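Putative GAF sensor protein (Burkholderia vietnamiensis, PDB 5HL6) probably reduces free L-methionine-(R)-S-oxide, as a GAF-domain member of the free methionine sulfoxide reductase family. Local coordinates at residues B[30-35]-B[166-171]. Residues are numbered along the deposited sequence; the frame is centred on the assembly and turned at random.
Sequences QARSLV and VEHAWQ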
ATOM      1  N   GLN B  30      16.633   4.008   7.321  1.00 32.72           N
ATOM      2  CA  GLN B  30      15.533   4.734   6.692  1.00 33.94           C
ATOM      3  C   GLN B  30      14.193   4.233   7.205  1.00 31.77           C
ATOM      4  O   GLN B  30      13.303   5.030   7.532  1.00 27.89           O
ATOM      5  CB  GLN B  30      15.594   4.586   5.176  1.00 36.09           C
ATOM      6  CG  GLN B  30      16.753   5.259   4.506  1.00 41.78           C
ATOM      7  CD  GLN B  30      16.725   5.022   3.020  1.00 51.43           C
ATOM      8  OE1 GLN B  30      17.089   3.945   2.548  1.00 58.14           O
ATOM      9  NE2 GLN B  30      16.264   6.016   2.269  1.00 57.37           N
ATOM     10  N   ALA B  31      14.029   2.905   7.271  1.00 26.76           N
ATOM     11  CA  ALA B  31      12.797   2.324   7.793  1.00 27.42           C
ATOM     12  C   ALA B  31      12.548   2.756   9.232  1.00 29.04           C
ATOM     13  O   ALA B  31      11.415   3.089   9.600  1.00 29.09           O
ATOM     14  CB  ALA B  31      12.845   0.798   7.693  1.00 24.25           C
ATOM     15  N   ARG B  32      13.594   2.743  10.063  1.00 27.19           N
ATOM     16  CA  ARG B  32      13.463   3.240  11.429  1.00 32.12           C
ATOM     17  C   ARG B  32      12.971   4.683  11.438  1.00 35.38           C
ATOM     18  O   ARG B  32      12.005   5.020  12.132  1.00 33.60           O
ATOM     19  CB  ARG B  32      14.805   3.130  12.155  1.00 29.84           C
ATOM     20  CG  ARG B  32      14.778   3.559  13.624  1.00 40.90           C
ATOM     21  CD  ARG B  32      16.143   3.349  14.287  1.00 52.57           C
ATOM     22  NE  ARG B  32      16.618   1.971  14.136  1.00 70.74           N
ATOM     23  CZ  ARG B  32      17.615   1.593  13.335  1.00 78.33           C
ATOM     24  NH1 ARG B  32      18.271   2.489  12.609  1.00 82.83           N
ATOM     25  NH2 ARG B  32      17.962   0.315  13.263  1.00 78.12           N
ATOM     26  N   SER B  33      13.633   5.552  10.668  1.00 27.12           N
ATOM     27  CA  SER B  33      13.242   6.956  10.644  1.00 31.55           C
ATOM     28  C   SER B  33      11.817   7.121  10.125  1.00 30.58           C
ATOM     29  O   SER B  33      11.067   7.977  10.611  1.00 31.26           O
ATOM     30  CB  SER B  33      14.233   7.749   9.790  1.00 40.82           C
ATOM     31  OG  SER B  33      13.749   9.051   9.515  1.00 49.33           O
ATOM     32  N   LEU B  34      11.418   6.297   9.156  1.00 25.61           N
ATOM     33  CA  LEU B  34      10.096   6.445   8.554  1.00 25.26           C
ATOM     34  C   LEU B  34       8.980   6.134   9.549  1.00 31.23           C
ATOM     35  O   LEU B  34       7.967   6.839   9.574  1.00 30.21           O
ATOM     36  CB  LEU B  34       9.981   5.554   7.310  1.00 26.68           C
ATOM     37  CG  LEU B  34       8.699   5.592   6.473  1.00 27.41           C
ATOM     38  CD1 LEU B  34       8.428   6.989   5.913  1.00 29.23           C
ATOM     39  CD2 LEU B  34       8.785   4.572   5.344  1.00 31.38           C
ATOM     40  N   VAL B  35       9.144   5.104  10.389  1.00 27.81           N
ATOM     41  CA  VAL B  35       8.037   4.638  11.226  1.00 22.72           C
ATOM     42  C   VAL B  35       8.145   5.054  12.694  1.00 29.08           C
ATOM     43  O   VAL B  35       7.136   4.972  13.411  1.00 30.98           O
ATOM     44  CB  VAL B  35       7.864   3.105  11.138  1.00 27.50           C
ATOM     45  CG1 VAL B  35       7.614   2.687   9.685  1.00 26.03           C
ATOM     46  CG2 VAL B  35       9.078   2.384  11.715  1.00 25.13           C
ATOM     47  N   VAL B 166       8.657  -4.580  13.217  1.00 21.76           N
ATOM     48  CA  VAL B 166       8.022  -5.150  14.398  1.00 22.31           C
ATOM     49  C   VAL B 166       8.374  -4.335  15.638  1.00 27.28           C
ATOM     50  O   VAL B 166       7.510  -4.053  16.477  1.00 27.58           O
ATOM     51  CB  VAL B 166       8.419  -6.633  14.550  1.00 26.74           C
ATOM     52  CG1 VAL B 166       7.918  -7.195  15.874  1.00 21.37           C
ATOM     53  CG2 VAL B 166       7.862  -7.435  13.384  1.00 22.69           C
ATOM     54  N   GLU B 167       9.635  -3.912  15.760  1.00 25.94           N
ATOM     55  CA  GLU B 167      10.056  -3.202  16.967  1.00 29.32           C
ATOM     56  C   GLU B 167       9.536  -1.766  17.000  1.00 32.06           C
ATOM     57  O   GLU B 167       9.027  -1.306  18.029  1.00 32.21           O
ATOM     58  CB  GLU B 167      11.583  -3.220  17.088  1.00 36.49           C
ATOM     59  N   HIS B 168       9.677  -1.030  15.901  1.00 28.28           N
ATOM     60  CA  HIS B 168       9.422   0.410  15.929  1.00 29.25           C
ATOM     61  C   HIS B 168       8.051   0.795  15.386  1.00 35.36           C
ATOM     62  O   HIS B 168       7.710   1.986  15.384  1.00 33.24           O
ATOM     63  CB  HIS B 168      10.525   1.152  15.165  1.00 32.05           C
ATOM     64  CG  HIS B 168      11.877   1.040  15.804  1.00 42.11           C
ATOM     65  ND1 HIS B 168      12.348   1.956  16.721  1.00 44.54           N
ATOM     66  CD2 HIS B 168      12.853   0.110  15.668  1.00 42.57           C
ATOM     67  CE1 HIS B 168      13.558   1.601  17.113  1.00 47.14           C
ATOM     68  NE2 HIS B 168      13.888   0.483  16.493  1.00 48.03           N
ATOM     69  N   ALA B 169       7.254  -0.169  14.930  1.00 26.99           N
ATOM     70  CA  ALA B 169       5.870   0.120  14.574  1.00 26.37           C
ATOM     71  C   ALA B 169       4.909  -0.797  15.315  1.00 31.64           C
ATOM     72  O   ALA B 169       4.039  -0.305  16.038  1.00 28.24           O
ATOM     73  CB  ALA B 169       5.651   0.019  13.054  1.00 26.79           C
ATOM     74  N   TRP B 170       5.040  -2.119  15.169  1.00 22.50           N
ATOM     75  CA  TRP B 170       4.010  -3.007  15.698  1.00 26.53           C
ATOM     76  C   TRP B 170       4.086  -3.104  17.217  1.00 22.51           C
ATOM     77  O   TRP B 170       3.096  -2.837  17.915  1.00 22.36           O
ATOM     78  CB  TRP B 170       4.115  -4.400  15.071  1.00 21.71           C
ATOM     79  CG  TRP B 170       2.913  -5.237  15.387  1.00 30.97           C
ATOM     80  CD1 TRP B 170       1.796  -5.396  14.613  1.00 35.31           C
ATOM     81  CD2 TRP B 170       2.690  -6.014  16.572  1.00 26.32           C
ATOM     82  NE1 TRP B 170       0.900  -6.230  15.237  1.00 35.72           N
ATOM     83  CE2 TRP B 170       1.424  -6.625  16.439  1.00 33.77           C
ATOM     84  CE3 TRP B 170       3.447  -6.271  17.722  1.00 30.97           C
ATOM     85  CZ2 TRP B 170       0.892  -7.471  17.417  1.00 39.12           C
ATOM     86  CZ3 TRP B 170       2.909  -7.097  18.702  1.00 30.88           C
ATOM     87  CH2 TRP B 170       1.645  -7.696  18.538  1.00 31.46           C
ATOM     88  N   GLN B 171       5.246  -3.518  17.746  1.00 20.87           N
ATOM     89  CA  GLN B 171       5.387  -3.694  19.192  1.00 22.04           C
ATOM     90  C   GLN B 171       5.237  -2.369  19.925  1.00 22.88           C
ATOM     91  O   GLN B 171       4.710  -2.326  21.043  1.00 21.25           O
ATOM     92  CB  GLN B 171       6.737  -4.316  19.523  1.00 19.86           C
ATOM     93  CG  GLN B 171       6.810  -4.896  20.943  1.00 22.15           C
ATOM     94  CD  GLN B 171       6.031  -6.196  21.064  1.00 23.97           C
ATOM     95  OE1 GLN B 171       6.274  -7.148  20.315  1.00 22.81           O
ATOM     96  NE2 GLN B 171       5.101  -6.251  22.019  1.00 23.96           N
TER
HETATM   97  O   HOH W   1      15.707  -0.953  15.160  1.00 53.75           O
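In the helical layer of this GAF domain, the last turn of helix 20-35 lies beside the long C-terminal helix 152-176, and R32 and V35 meet H168 and A169 there. The two segments run nearly parallel, at 25°, with their axes 9.4 Å apart. The aliphatic part of R32 lies over one face of the H168 imidazole, with CG of R32 4.2 Å from the centroid of the H168 ring and almost on the ring normal, a CH-pi contact. R32 leaves its helix with CG anti to the backbone N, stays extended through chi2 and bends at chi3 (-54°), which swings the guanidinium past the ring. The two planes are 77° apart, so there is no flat stacking: H168 presents NE2 at the guanidinium edge, near its plane. Water 1 joins the two polar ends, hydrogen-bonded to NE2 of H168 at 2.7 Å and accepting a longer hydrogen bond, 3.2 Å, from NH2 of R32. NH1 of R32 makes a salt bridge with E29, one turn or so back on its own helix. Toward the end of helix 20-35 the contact is mostly aliphatic, although O of V35 and O of H168 come within 3.6 Å; the latter accepts a hydrogen bond from NZ of K172. CG2 of V35 packs against CB of H168 at 3.9 Å, while CB of V35 sits 4.3 Å from CB of A169. The C-terminal helix widens here into a pi-type turn, closed by a 2.6 Å hydrogen bond from N of Q171 to O of V166. On the other side of that helix, V166 and W170 touch I137 of strand 136-144. A C-terminal helix packed on the antiparallel sheet, with the N-terminal helix alongside it, fits the GAF fold.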